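Local atomic coordinates of acetyl-CoA hydrolase/transferase family protein (Porphyromonas gingivalis, PDB entry 2NVV), a protein that probably hydrolyses acetyl-CoA or transfers its CoA to another carboxylic acid through a glutamyl-CoA thioester, and also binds zinc ions. Residues Leu330-Gln333 with Glu334-Asn337; Leu145-Ile148 with Cys149-Asp153; Ala109-Arg113 with Tyr114-Gly118; Pro339-Val342 with Arg343-Gly346. One frame throughout, in Å; residues are numbered along the deposited sequence.

Interaction 1 of 4, residues Leu330-Gln333 with Glu334-Asn337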
ATOM      1  N   LEU A 330      -8.125 -19.092  13.809  1.00  6.39           N
ATOM      2  CA  LEU A 330      -8.460 -18.704  12.445  1.00  6.39           C
ATOM      3  C   LEU A 330      -9.379 -17.483  12.440  1.00  6.39           C
ATOM      4  O   LEU A 330     -10.385 -17.443  13.154  1.00  6.39           O
ATOM      5  CB  LEU A 330      -9.116 -19.873  11.709  1.00  7.08           C
ATOM      6  CG  LEU A 330      -8.305 -21.170  11.652  1.00  6.39           C
ATOM      7  CD1 LEU A 330      -9.027 -22.177  10.792  1.00  6.39           C
ATOM      8  CD2 LEU A 330      -6.939 -20.905  11.082  1.00  6.39           C
ATOM      9  N   ARG A 331      -9.022 -16.495  11.620  1.00  7.35           N
ATOM     10  CA  ARG A 331      -9.775 -15.248  11.523  1.00  6.39           C
ATOM     11  C   ARG A 331     -10.207 -14.945  10.086  1.00  6.39           C
ATOM     12  O   ARG A 331      -9.703 -15.541   9.125  1.00  6.39           O
ATOM     13  CB  ARG A 331      -8.912 -14.080  12.008  1.00  6.39           C
ATOM     14  CG  ARG A 331      -8.161 -14.291  13.319  1.00  6.72           C
ATOM     15  CD  ARG A 331      -7.106 -13.204  13.469  1.00  6.39           C
ATOM     16  NE  ARG A 331      -6.269 -13.349  14.658  1.00  6.39           N
ATOM     17  CZ  ARG A 331      -6.634 -12.964  15.877  1.00  6.39           C
ATOM     18  NH1 ARG A 331      -5.809 -13.132  16.905  1.00  6.39           N
ATOM     19  NH2 ARG A 331      -7.826 -12.406  16.075  1.00  6.39           N
ATOM     20  N   PRO A 332     -11.166 -14.017   9.922  1.00  7.40           N
ATOM     21  CA  PRO A 332     -11.615 -13.667   8.571  1.00  6.79           C
ATOM     22  C   PRO A 332     -10.435 -12.902   7.998  1.00  6.39           C
ATOM     23  O   PRO A 332      -9.690 -12.302   8.752  1.00  6.39           O
ATOM     24  CB  PRO A 332     -12.816 -12.758   8.832  1.00  6.39           C
ATOM     25  CG  PRO A 332     -13.309 -13.202  10.188  1.00  6.39           C
ATOM     26  CD  PRO A 332     -12.017 -13.370  10.937  1.00  6.39           C
ATOM     27  N   GLN A 333     -10.257 -12.919   6.682  1.00  6.39           N
ATOM     28  CA  GLN A 333      -9.126 -12.224   6.063  1.00  6.54           C
ATOM     29  C   GLN A 333      -9.173 -10.720   6.337  1.00  6.39           C
ATOM     30  O   GLN A 333      -8.173 -10.007   6.197  1.00  6.39           O
ATOM     31  CB  GLN A 333      -9.099 -12.504   4.555  1.00  6.39           C
ATOM     32  CG  GLN A 333     -10.299 -11.991   3.783  1.00  6.39           C
ATOM     33  CD  GLN A 333     -10.446 -12.684   2.440  1.00  6.39           C
ATOM     34  OE1 GLN A 333     -10.694 -13.890   2.383  1.00  6.79           O
ATOM     35  NE2 GLN A 333     -10.289 -11.934   1.358  1.00  6.39           N
ATOM     36  N   GLU A 334     -10.337 -10.234   6.743  1.00  6.39           N
ATOM     37  CA  GLU A 334     -10.470  -8.824   7.059  1.00  6.39           C
ATOM     38  C   GLU A 334      -9.592  -8.520   8.257  1.00  6.39           C
ATOM     39  O   GLU A 334      -9.106  -7.408   8.415  1.00  7.04           O
ATOM     40  CB  GLU A 334     -11.927  -8.480   7.375  1.00  6.39           C
ATOM     41  CG  GLU A 334     -12.106  -7.149   8.085  1.00  6.42           C
ATOM     42  CD  GLU A 334     -13.500  -6.570   7.917  1.00  6.96           C
ATOM     43  OE1 GLU A 334     -14.490  -7.338   7.949  1.00  6.56           O
ATOM     44  OE2 GLU A 334     -13.600  -5.334   7.762  1.00  7.80           O
ATOM     45  N   TYR A 335      -9.389  -9.524   9.100  1.00  6.39           N
ATOM     46  CA  TYR A 335      -8.552  -9.374  10.287  1.00  6.39           C
ATOM     47  C   TYR A 335      -7.167  -9.992  10.148  1.00  6.61           C
ATOM     48  O   TYR A 335      -6.186  -9.383  10.538  1.00  7.41           O
ATOM     49  CB  TYR A 335      -9.245  -9.964  11.499  1.00  6.39           C
ATOM     50  CG  TYR A 335     -10.435  -9.155  11.946  1.00  6.39           C
ATOM     51  CD1 TYR A 335     -11.690  -9.329  11.358  1.00  6.39           C
ATOM     52  CD2 TYR A 335     -10.298  -8.192  12.949  1.00  6.39           C
ATOM     53  CE1 TYR A 335     -12.776  -8.564  11.761  1.00  6.51           C
ATOM     54  CE2 TYR A 335     -11.373  -7.423  13.354  1.00  6.58           C
ATOM     55  CZ  TYR A 335     -12.608  -7.609  12.764  1.00  6.39           C
ATOM     56  OH  TYR A 335     -13.664  -6.839  13.189  1.00  6.39           O
ATOM     57  N   SER A 336      -7.083 -11.194   9.590  1.00  6.39           N
ATOM     58  CA  SER A 336      -5.795 -11.851   9.415  1.00  6.39           C
ATOM     59  C   SER A 336      -4.826 -11.030   8.544  1.00  6.39           C
ATOM     60  O   SER A 336      -3.607 -11.109   8.714  1.00  6.39           O
ATOM     61  CB  SER A 336      -5.987 -13.252   8.809  1.00  6.39           C
ATOM     62  OG  SER A 336      -6.416 -13.193   7.460  1.00  6.39           O
ATOM     63  N   ASN A 337      -5.372 -10.238   7.628  1.00  6.39           N
ATOM     64  CA  ASN A 337      -4.565  -9.421   6.717  1.00  6.55           C
ATOM     65  C   ASN A 337      -4.728  -7.933   6.960  1.00  6.56           C
ATOM     66  O   ASN A 337      -4.356  -7.128   6.120  1.00  6.39           O
ATOM     67  CB  ASN A 337      -4.972  -9.692   5.261  1.00  6.39           C
ATOM     68  CG  ASN A 337      -4.724 -11.118   4.835  1.00  6.39           C
ATOM     69  OD1 ASN A 337      -4.862 -12.054   5.625  1.00  7.86           O
ATOM     70  ND2 ASN A 337      -4.369 -11.292   3.573  1.00  6.39           N
TER
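S336 sets its OG between its own backbone N and carbonyl carbon (chi1 70°), which lays the hydroxyl back beside CA of Q333, while Y335, with CG anti to the carbonyl carbon (chi1 -70°), sends its ring alongside the pyrrolidine of P332. Both meetings belong to the first turn of the short helix 333-336, with P332 at its N-cap. Proline suits this entrance, since its fixed phi fits and its missing N-H costs no helix bond. P332 O is gripped twice, by S336 N at 3.0 Å and by Y335 N at 2.8 Å. Beside them CD of P332 rests 4.1 Å from CD1 of Y335. N337 N closes the turn on Q333 O at 3.2 Å, just where the chain leaves helical geometry. The longer polar ends point elsewhere: E334 forms a salt bridge with R113, and Q333 NE2 reaches the carbonyls of L105 and G60. N337 ND2 bonds E284, the predicted glutamyl-CoA nucleophile, so S336 probably acts as a second-shell residue: its OG donates to OD1 of N337 at 2.7 Å.

Interaction 2 of 4, residues Leu145-Ile148 with Cys149-Asp153; sequences LPTI and CRLAD
L145 and C149, one turn apart, share one flank of helix 145-151, and T147 and L151 share another. The helix links strand 122-127 to its parallel neighbour 154-160, a beta-alpha-beta crossover in the Rossmann-like N-terminal domain. On the sheet side, L145 swings CG anti to its backbone N (chi1 173°), which brings CD1 within 3.9 Å of SG of C149. Both side chains also touch I125 of strand 122-127. The leucine fills the space between helix and strand with its apolar branches, and the small cysteine beside it lets the helix backbone come near.

The second flank is a parallel pair: T147 and L151 lie side by side and point the same way, CG2 of T147 against CD2 of L151 at 3.6 Å. The threonine thereby separates its two branches. Its methyl, trans to the backbone N, joins the apolar contact, and its OG1 is left to bond the carboxylate of E175. R150 follows a different course, its chain bent at chi2 and chi3, and its NE forms a salt bridge with that same E175, so one acid ties two positions of the helix. T147 and L151 also pack against helix 108-113, through A109 and L112.

Beneath these side chains runs the regular i to i+4 ladder. C149 N meets L145 O at 3.0 Å. R150 N divides itself between P146 O and, weakly, T147 O. The straightest bond of the set is L151 N to T147 O, 2.9 Å long with an angle of 167° at the hydrogen.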
ATOM      1  N   LEU A 145     -16.407 -15.296   5.233  1.00  6.39           N
ATOM      2  CA  LEU A 145     -17.580 -15.964   5.768  1.00  6.39           C
ATOM      3  C   LEU A 145     -18.601 -15.066   6.451  1.00  6.39           C
ATOM      4  O   LEU A 145     -19.739 -14.960   5.999  1.00  6.49           O
ATOM      5  CB  LEU A 145     -17.149 -17.058   6.748  1.00  6.39           C
ATOM      6  CG  LEU A 145     -18.258 -17.774   7.536  1.00  6.39           C
ATOM      7  CD1 LEU A 145     -18.915 -18.838   6.679  1.00  6.66           C
ATOM      8  CD2 LEU A 145     -17.666 -18.417   8.771  1.00  6.39           C
ATOM      9  N   PRO A 146     -18.215 -14.407   7.558  1.00  6.72           N
ATOM     10  CA  PRO A 146     -19.191 -13.546   8.232  1.00  6.39           C
ATOM     11  C   PRO A 146     -19.876 -12.500   7.364  1.00  6.53           C
ATOM     12  O   PRO A 146     -21.052 -12.196   7.566  1.00  6.84           O
ATOM     13  CB  PRO A 146     -18.386 -12.938   9.388  1.00  6.39           C
ATOM     14  CG  PRO A 146     -16.960 -13.030   8.934  1.00  6.39           C
ATOM     15  CD  PRO A 146     -16.911 -14.361   8.246  1.00  7.11           C
ATOM     16  N   THR A 147     -19.159 -11.965   6.385  1.00  6.48           N
ATOM     17  CA  THR A 147     -19.739 -10.952   5.527  1.00  6.83           C
ATOM     18  C   THR A 147     -20.724 -11.534   4.514  1.00  6.39           C
ATOM     19  O   THR A 147     -21.788 -10.955   4.298  1.00  6.51           O
ATOM     20  CB  THR A 147     -18.644 -10.164   4.795  1.00  6.39           C
ATOM     21  OG1 THR A 147     -17.730  -9.628   5.762  1.00  6.39           O
ATOM     22  CG2 THR A 147     -19.252  -9.019   3.979  1.00  6.39           C
ATOM     23  N   ILE A 148     -20.388 -12.667   3.898  1.00  6.39           N
ATOM     24  CA  ILE A 148     -21.296 -13.255   2.920  1.00  6.77           C
ATOM     25  C   ILE A 148     -22.568 -13.793   3.582  1.00  6.98           C
ATOM     26  O   ILE A 148     -23.640 -13.781   2.983  1.00  7.11           O
ATOM     27  CB  ILE A 148     -20.612 -14.393   2.074  1.00  6.95           C
ATOM     28  CG1 ILE A 148     -20.004 -15.457   2.975  1.00  6.39           C
ATOM     29  CG2 ILE A 148     -19.541 -13.802   1.182  1.00  6.39           C
ATOM     30  CD1 ILE A 148     -19.325 -16.565   2.210  1.00  6.39           C
ATOM     31  N   CYS A 149     -22.444 -14.261   4.819  1.00  7.65           N
ATOM     32  CA  CYS A 149     -23.587 -14.779   5.559  1.00  7.74           C
ATOM     33  C   CYS A 149     -24.516 -13.644   5.964  1.00  9.12           C
ATOM     34  O   CYS A 149     -25.741 -13.815   6.029  1.00  9.59           O
ATOM     35  CB  CYS A 149     -23.125 -15.516   6.811  1.00  7.72           C
ATOM     36  SG  CYS A 149     -22.446 -17.163   6.515  1.00  6.39           S
ATOM     37  N   ARG A 150     -23.928 -12.484   6.232  1.00  8.87           N
ATOM     38  CA  ARG A 150     -24.692 -11.317   6.631  1.00  8.61           C
ATOM     39  C   ARG A 150     -25.426 -10.696   5.447  1.00  7.84           C
ATOM     40  O   ARG A 150     -26.620 -10.399   5.534  1.00  6.39           O
ATOM     41  CB  ARG A 150     -23.768 -10.262   7.250  1.00  9.68           C
ATOM     42  CG  ARG A 150     -24.489  -8.976   7.571  1.00 12.35           C
ATOM     43  CD  ARG A 150     -23.615  -7.745   7.380  1.00 14.98           C
ATOM     44  NE  ARG A 150     -22.930  -7.347   8.609  1.00 16.10           N
ATOM     45  CZ  ARG A 150     -22.828  -6.086   9.023  1.00 17.63           C
ATOM     46  NH1 ARG A 150     -23.374  -5.106   8.305  1.00 18.18           N
ATOM     47  NH2 ARG A 150     -22.172  -5.800  10.146  1.00 18.95           N
ATOM     48  N   LEU A 151     -24.704 -10.513   4.344  1.00  7.54           N
ATOM     49  CA  LEU A 151     -25.248  -9.893   3.144  1.00  7.53           C
ATOM     50  C   LEU A 151     -26.117 -10.750   2.221  1.00  6.83           C
ATOM     51  O   LEU A 151     -26.915 -10.202   1.463  1.00  6.46           O
ATOM     52  CB  LEU A 151     -24.098  -9.313   2.323  1.00  7.33           C
ATOM     53  CG  LEU A 151     -23.593  -7.880   2.524  1.00  6.39           C
ATOM     54  CD1 LEU A 151     -23.829  -7.397   3.940  1.00  6.39           C
ATOM     55  CD2 LEU A 151     -22.107  -7.850   2.147  1.00  6.41           C
ATOM     56  N   ALA A 152     -25.957 -12.075   2.265  1.00  6.88           N
ATOM     57  CA  ALA A 152     -26.717 -12.978   1.390  1.00  6.39           C
ATOM     58  C   ALA A 152     -28.200 -13.055   1.685  1.00  6.39           C
ATOM     59  O   ALA A 152     -28.614 -12.985   2.835  1.00  6.39           O
ATOM     60  CB  ALA A 152     -26.119 -14.383   1.437  1.00  6.39           C
ATOM     61  N   ASP A 153     -28.996 -13.206   0.629  1.00  6.39           N
ATOM     62  CA  ASP A 153     -30.441 -13.329   0.748  1.00  6.68           C
ATOM     63  C   ASP A 153     -30.775 -14.723   1.293  1.00  6.46           C
ATOM     64  O   ASP A 153     -31.691 -14.891   2.102  1.00  6.39           O
ATOM     65  CB  ASP A 153     -31.098 -13.160  -0.618  1.00  9.16           C
ATOM     66  CG  ASP A 153     -31.173 -11.716  -1.063  1.00 10.63           C
ATOM     67  OD1 ASP A 153     -31.404 -11.489  -2.272  1.00 10.52           O
ATOM     68  OD2 ASP A 153     -31.021 -10.810  -0.212  1.00 11.08           O
TER

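Interaction 3 of 4, residues Ala109-Arg113 with Tyr114-Gly118; sequences AQDLR and YGFYG
Y114 N bonds Q110 O at 2.8 Å, the last regular bond of helix 108-113. F116 N on D111 O (2.9 Å) and G115 N on L112 O (3.0 Å) then end it in a Schellman motif. G115 takes the positive phi (89°) that glycine tolerates readily, having no CB to crowd the carbonyl before it. Q110 NE2 donates to OD1 of D111, while Q110 OE1 bonds R182. R113, bent at chi3, folds its guanidinium back over CA of Q110 and forms salt bridges with D178 and E175.

Packing follows from the fold-back. Q110 CG lies between its backbone N and carbonyl carbon (chi1 59°), which puts the amide beside the Y114 ring, 47° from its plane; Q110 CB sits 4.3 Å from the ring centroid in a CH-pi contact. D111 packs against F116 and Y117: its CG meets CD2 of F116, and its CB lies 3.6 Å from CE1 of Y117. L112 CD2 comes to the edge of the Y117 ring.

Y114 stacks on Y387 of the second subunit, and F116 makes a cation-pi contact with R432 there. Within the chain, helix 108-113 packs against helices 145-151 and 333-336, and L112 and Y117 meet F58 on strand 55-58.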
ATOM      1  N   ALA A 109     -14.189  -7.733   2.275  1.00  6.39           N
ATOM      2  CA  ALA A 109     -15.292  -7.752   3.228  1.00  6.46           C
ATOM      3  C   ALA A 109     -15.944  -6.388   3.451  1.00  6.68           C
ATOM      4  O   ALA A 109     -17.158  -6.245   3.293  1.00  6.39           O
ATOM      5  CB  ALA A 109     -14.825  -8.320   4.559  1.00  6.39           C
ATOM      6  N   GLN A 110     -15.154  -5.386   3.818  1.00  6.39           N
ATOM      7  CA  GLN A 110     -15.722  -4.073   4.064  1.00  6.39           C
ATOM      8  C   GLN A 110     -16.256  -3.415   2.807  1.00  6.49           C
ATOM      9  O   GLN A 110     -17.272  -2.723   2.851  1.00  6.39           O
ATOM     10  CB  GLN A 110     -14.704  -3.141   4.728  1.00  6.39           C
ATOM     11  CG  GLN A 110     -13.446  -2.928   3.938  1.00  6.39           C
ATOM     12  CD  GLN A 110     -12.667  -1.701   4.394  1.00  6.39           C
ATOM     13  OE1 GLN A 110     -12.481  -1.472   5.588  1.00  6.39           O
ATOM     14  NE2 GLN A 110     -12.197  -0.914   3.437  1.00  6.66           N
ATOM     15  N   ASP A 111     -15.576  -3.622   1.688  1.00  6.39           N
ATOM     16  CA  ASP A 111     -16.003  -3.022   0.429  1.00  6.52           C
ATOM     17  C   ASP A 111     -17.316  -3.612  -0.040  1.00  6.39           C
ATOM     18  O   ASP A 111     -18.044  -2.996  -0.818  1.00  6.50           O
ATOM     19  CB  ASP A 111     -14.919  -3.200  -0.634  1.00  7.65           C
ATOM     20  CG  ASP A 111     -13.761  -2.240  -0.443  1.00  7.46           C
ATOM     21  OD1 ASP A 111     -13.679  -1.615   0.634  1.00  6.39           O
ATOM     22  OD2 ASP A 111     -12.926  -2.110  -1.364  1.00  9.68           O
ATOM     23  N   LEU A 112     -17.605  -4.820   0.428  1.00  6.39           N
ATOM     24  CA  LEU A 112     -18.849  -5.490   0.091  1.00  7.17           C
ATOM     25  C   LEU A 112     -19.925  -4.785   0.898  1.00  6.39           C
ATOM     26  O   LEU A 112     -20.993  -4.477   0.391  1.00  6.39           O
ATOM     27  CB  LEU A 112     -18.777  -6.968   0.477  1.00  6.39           C
ATOM     28  CG  LEU A 112     -18.313  -7.913  -0.636  1.00  6.96           C
ATOM     29  CD1 LEU A 112     -17.984  -9.292  -0.066  1.00  6.39           C
ATOM     30  CD2 LEU A 112     -19.411  -8.000  -1.697  1.00  6.39           C
ATOM     31  N   ARG A 113     -19.621  -4.524   2.166  1.00  6.74           N
ATOM     32  CA  ARG A 113     -20.546  -3.847   3.055  1.00  6.39           C
ATOM     33  C   ARG A 113     -20.788  -2.419   2.585  1.00  6.39           C
ATOM     34  O   ARG A 113     -21.896  -1.907   2.708  1.00  7.15           O
ATOM     35  CB  ARG A 113     -20.004  -3.859   4.488  1.00  6.90           C
ATOM     36  CG  ARG A 113     -19.813  -5.257   5.066  1.00  7.05           C
ATOM     37  CD  ARG A 113     -19.752  -5.222   6.582  1.00  6.39           C
ATOM     38  NE  ARG A 113     -18.604  -4.462   7.072  1.00  6.39           N
ATOM     39  CZ  ARG A 113     -17.399  -4.967   7.303  1.00  6.55           C
ATOM     40  NH1 ARG A 113     -16.433  -4.173   7.743  1.00  6.39           N
ATOM     41  NH2 ARG A 113     -17.165  -6.261   7.107  1.00  6.52           N
ATOM     42  N   TYR A 114     -19.753  -1.782   2.043  1.00  6.39           N
ATOM     43  CA  TYR A 114     -19.854  -0.413   1.533  1.00  6.39           C
ATOM     44  C   TYR A 114     -20.743  -0.359   0.286  1.00  6.39           C
ATOM     45  O   TYR A 114     -21.179   0.710  -0.128  1.00  7.37           O
ATOM     46  CB  TYR A 114     -18.461   0.140   1.178  1.00  6.39           C
ATOM     47  CG  TYR A 114     -17.525   0.276   2.357  1.00  6.39           C
ATOM     48  CD1 TYR A 114     -17.997   0.151   3.665  1.00  6.39           C
ATOM     49  CD2 TYR A 114     -16.167   0.552   2.170  1.00  6.39           C
ATOM     50  CE1 TYR A 114     -17.137   0.297   4.763  1.00  6.39           C
ATOM     51  CE2 TYR A 114     -15.304   0.702   3.260  1.00  6.39           C
ATOM     52  CZ  TYR A 114     -15.799   0.572   4.551  1.00  6.39           C
ATOM     53  OH  TYR A 114     -14.967   0.711   5.632  1.00  6.39           O
ATOM     54  N   GLY A 115     -20.986  -1.522  -0.310  1.00  6.39           N
ATOM     55  CA  GLY A 115     -21.819  -1.608  -1.491  1.00  6.39           C
ATOM     56  C   GLY A 115     -21.048  -1.443  -2.786  1.00  6.69           C
ATOM     57  O   GLY A 115     -21.659  -1.289  -3.853  1.00  6.39           O
ATOM     58  N   PHE A 116     -19.716  -1.481  -2.705  1.00  6.39           N
ATOM     59  CA  PHE A 116     -18.878  -1.305  -3.889  1.00  6.61           C
ATOM     60  C   PHE A 116     -19.113  -2.343  -4.985  1.00  6.39           C
ATOM     61  O   PHE A 116     -19.002  -2.041  -6.171  1.00  6.92           O
ATOM     62  CB  PHE A 116     -17.408  -1.285  -3.490  1.00  6.39           C
ATOM     63  CG  PHE A 116     -17.013  -0.075  -2.695  1.00  7.06           C
ATOM     64  CD1 PHE A 116     -17.922   0.957  -2.471  1.00  6.81           C
ATOM     65  CD2 PHE A 116     -15.730   0.040  -2.159  1.00  6.96           C
ATOM     66  CE1 PHE A 116     -17.558   2.084  -1.724  1.00  6.39           C
ATOM     67  CE2 PHE A 116     -15.358   1.170  -1.409  1.00  7.38           C
ATOM     68  CZ  PHE A 116     -16.279   2.191  -1.194  1.00  6.39           C
ATOM     69  N   TYR A 117     -19.423  -3.570  -4.587  1.00  7.19           N
ATOM     70  CA  TYR A 117     -19.705  -4.645  -5.532  1.00  8.65           C
ATOM     71  C   TYR A 117     -21.146  -4.935  -5.188  1.00  9.79           C
ATOM     72  O   TYR A 117     -21.507  -4.971  -4.019  1.00 12.01           O
ATOM     73  CB  TYR A 117     -18.812  -5.866  -5.261  1.00  7.29           C
ATOM     74  CG  TYR A 117     -17.352  -5.493  -5.068  1.00  6.57           C
ATOM     75  CD1 TYR A 117     -16.759  -5.536  -3.797  1.00  6.39           C
ATOM     76  CD2 TYR A 117     -16.583  -5.037  -6.142  1.00  6.39           C
ATOM     77  CE1 TYR A 117     -15.445  -5.134  -3.601  1.00  6.59           C
ATOM     78  CE2 TYR A 117     -15.272  -4.632  -5.958  1.00  6.39           C
ATOM     79  CZ  TYR A 117     -14.705  -4.680  -4.687  1.00  6.39           C
ATOM     80  OH  TYR A 117     -13.399  -4.264  -4.502  1.00  6.39           O
ATOM     81  N   GLY A 118     -21.965  -5.128  -6.205  1.00 11.05           N
ATOM     82  CA  GLY A 118     -23.386  -5.339  -6.010  1.00 12.74           C
ATOM     83  C   GLY A 118     -23.942  -6.053  -4.796  1.00 13.31           C
ATOM     84  O   GLY A 118     -23.567  -5.806  -3.652  1.00 13.56           O
TER

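Interaction 4 of 4, residues Pro339-Val342 with Arg343-Gly346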
ATOM      1  N   PRO A 339      -4.190  -4.179   7.767  1.00  6.39           N
ATOM      2  CA  PRO A 339      -3.082  -3.220   7.826  1.00  6.39           C
ATOM      3  C   PRO A 339      -2.862  -2.701   9.245  1.00  6.39           C
ATOM      4  O   PRO A 339      -1.736  -2.605   9.715  1.00  6.39           O
ATOM      5  CB  PRO A 339      -3.537  -2.121   6.869  1.00  6.69           C
ATOM      6  CG  PRO A 339      -4.297  -2.900   5.811  1.00  6.39           C
ATOM      7  CD  PRO A 339      -5.104  -3.866   6.647  1.00  6.39           C
ATOM      8  N   GLU A 340      -3.952  -2.369   9.924  1.00  6.39           N
ATOM      9  CA  GLU A 340      -3.902  -1.872  11.301  1.00  6.60           C
ATOM     10  C   GLU A 340      -3.206  -2.875  12.233  1.00  7.55           C
ATOM     11  O   GLU A 340      -2.297  -2.513  12.984  1.00  6.58           O
ATOM     12  CB  GLU A 340      -5.326  -1.604  11.805  1.00  6.39           C
ATOM     13  CG  GLU A 340      -5.424  -1.058  13.221  1.00  6.54           C
ATOM     14  CD  GLU A 340      -6.861  -0.825  13.681  1.00  7.98           C
ATOM     15  OE1 GLU A 340      -7.671  -0.300  12.896  1.00  8.67           O
ATOM     16  OE2 GLU A 340      -7.182  -1.156  14.838  1.00  6.39           O
ATOM     17  N   ILE A 341      -3.632  -4.132  12.178  1.00  6.39           N
ATOM     18  CA  ILE A 341      -3.047  -5.169  13.022  1.00  6.39           C
ATOM     19  C   ILE A 341      -1.604  -5.480  12.642  1.00  6.39           C
ATOM     20  O   ILE A 341      -0.729  -5.584  13.506  1.00  6.51           O
ATOM     21  CB  ILE A 341      -3.828  -6.501  12.939  1.00  6.39           C
ATOM     22  CG1 ILE A 341      -5.343  -6.264  13.031  1.00  6.49           C
ATOM     23  CG2 ILE A 341      -3.367  -7.419  14.059  1.00  6.39           C
ATOM     24  CD1 ILE A 341      -5.751  -5.215  14.035  1.00  7.40           C
ATOM     25  N   VAL A 342      -1.373  -5.645  11.343  1.00  6.39           N
ATOM     26  CA  VAL A 342      -0.055  -5.954  10.819  1.00  6.39           C
ATOM     27  C   VAL A 342       0.990  -4.933  11.276  1.00  6.39           C
ATOM     28  O   VAL A 342       2.029  -5.293  11.832  1.00  6.39           O
ATOM     29  CB  VAL A 342      -0.088  -6.014   9.272  1.00  6.39           C
ATOM     30  CG1 VAL A 342       1.297  -6.232   8.711  1.00  6.39           C
ATOM     31  CG2 VAL A 342      -0.995  -7.143   8.819  1.00  7.01           C
ATOM     32  N   ARG A 343       0.700  -3.655  11.047  1.00  6.39           N
ATOM     33  CA  ARG A 343       1.615  -2.586  11.429  1.00  6.39           C
ATOM     34  C   ARG A 343       1.758  -2.410  12.939  1.00  6.39           C
ATOM     35  O   ARG A 343       2.847  -2.140  13.434  1.00  6.39           O
ATOM     36  CB  ARG A 343       1.172  -1.270  10.790  1.00  6.39           C
ATOM     37  CG  ARG A 343       2.115  -0.110  11.056  1.00  6.39           C
ATOM     38  CD  ARG A 343       2.038   0.940   9.966  1.00  6.39           C
ATOM     39  NE  ARG A 343       2.518   2.224  10.450  1.00  6.57           N
ATOM     40  CZ  ARG A 343       2.662   3.307   9.698  1.00  6.39           C
ATOM     41  NH1 ARG A 343       2.376   3.268   8.403  1.00  6.39           N
ATOM     42  NH2 ARG A 343       3.053   4.451  10.256  1.00  6.39           N
ATOM     43  N   ARG A 344       0.664  -2.552  13.678  1.00  6.39           N
ATOM     44  CA  ARG A 344       0.735  -2.423  15.130  1.00  6.39           C
ATOM     45  C   ARG A 344       1.609  -3.517  15.754  1.00  6.65           C
ATOM     46  O   ARG A 344       2.451  -3.211  16.597  1.00  6.39           O
ATOM     47  CB  ARG A 344      -0.653  -2.495  15.751  1.00  6.39           C
ATOM     48  CG  ARG A 344      -0.648  -2.456  17.283  1.00  6.39           C
ATOM     49  CD  ARG A 344      -2.069  -2.590  17.825  1.00  6.39           C
ATOM     50  NE  ARG A 344      -2.974  -1.615  17.214  1.00  6.64           N
ATOM     51  CZ  ARG A 344      -4.270  -1.826  17.000  1.00  6.66           C
ATOM     52  NH1 ARG A 344      -4.820  -2.977  17.347  1.00  6.72           N
ATOM     53  NH2 ARG A 344      -5.012  -0.888  16.425  1.00  6.39           N
ATOM     54  N   LEU A 345       1.408  -4.773  15.340  1.00  6.39           N
ATOM     55  CA  LEU A 345       2.172  -5.902  15.873  1.00  6.39           C
ATOM     56  C   LEU A 345       3.589  -5.968  15.340  1.00  6.39           C
ATOM     57  O   LEU A 345       4.421  -6.688  15.883  1.00  6.39           O
ATOM     58  CB  LEU A 345       1.499  -7.240  15.555  1.00  6.39           C
ATOM     59  CG  LEU A 345       0.034  -7.506  15.900  1.00  7.28           C
ATOM     60  CD1 LEU A 345      -0.271  -8.955  15.565  1.00  6.39           C
ATOM     61  CD2 LEU A 345      -0.233  -7.239  17.364  1.00  7.39           C
ATOM     62  N   GLY A 346       3.861  -5.223  14.279  1.00  6.39           N
ATOM     63  CA  GLY A 346       5.190  -5.239  13.700  1.00  6.39           C
ATOM     64  C   GLY A 346       5.470  -6.576  13.037  1.00  6.39           C
ATOM     65  O   GLY A 346       6.558  -7.149  13.171  1.00  6.39           O
TER
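E340 and R344 form the firm side of this helix turn. The two side chains run side by side, joined in a salt bridge by a single bond, NH2 of R344 to OE2 of E340 at 2.7 Å. The donor meets the oxygen on its anti side, 30° out of the carboxylate plane, and the carboxylate and guanidinium planes stand 54° apart. A bend at chi3 (-52°) turns the arginine back toward the acid. L185 N also bonds OE2, and R344 NH1 reaches the carbonyls of L185 and V187, which would help fix both charged groups. Next to them I341 and L345 lie in parallel, CG2 to CD1 at 3.8 Å, and both touch Y282, as branched apolar residues suit a helix face turned to a strand.

No flank is bathed in solvent. R343 leads away from the turn to bond S106 O of the second subunit, and E340 and R344 make long, weak ion pairs with their counterparts there. The looser part is the helix end: L345 N still meets I341 O at 2.9 Å, but G346 N bonds V342 O only weakly, at 3.1 Å. G346, with positive phi, is the C-prime residue of a Schellman motif that ends helix 339-345.

In the fold
Along the chain the order is interaction 3, interaction 2, interaction 1, interaction 4. Interactions 3 and 2, with centres 11 Å apart, pair helices 108-113 and 145-151 beside the seven-stranded parallel sheet of the N-terminal domain. Interactions 1 and 4, with centres 12 Å apart, lie on the consecutive helices 333-336 and 339-345 of the C-terminal domain. Interaction 1 joins the halves: P332 packs on P146, CG to CG at 3.9 Å, and the same turn bridges to interaction 3, while its N337 lies beside the predicted catalytic glutamate E284. Interactions 3 and 4, nearest atoms about 8 Å apart, both touch the second subunit, so domain junction and dimer interface lie close together. Interactions 2 and 4 do not touch, their nearest atoms about 14 Å apart.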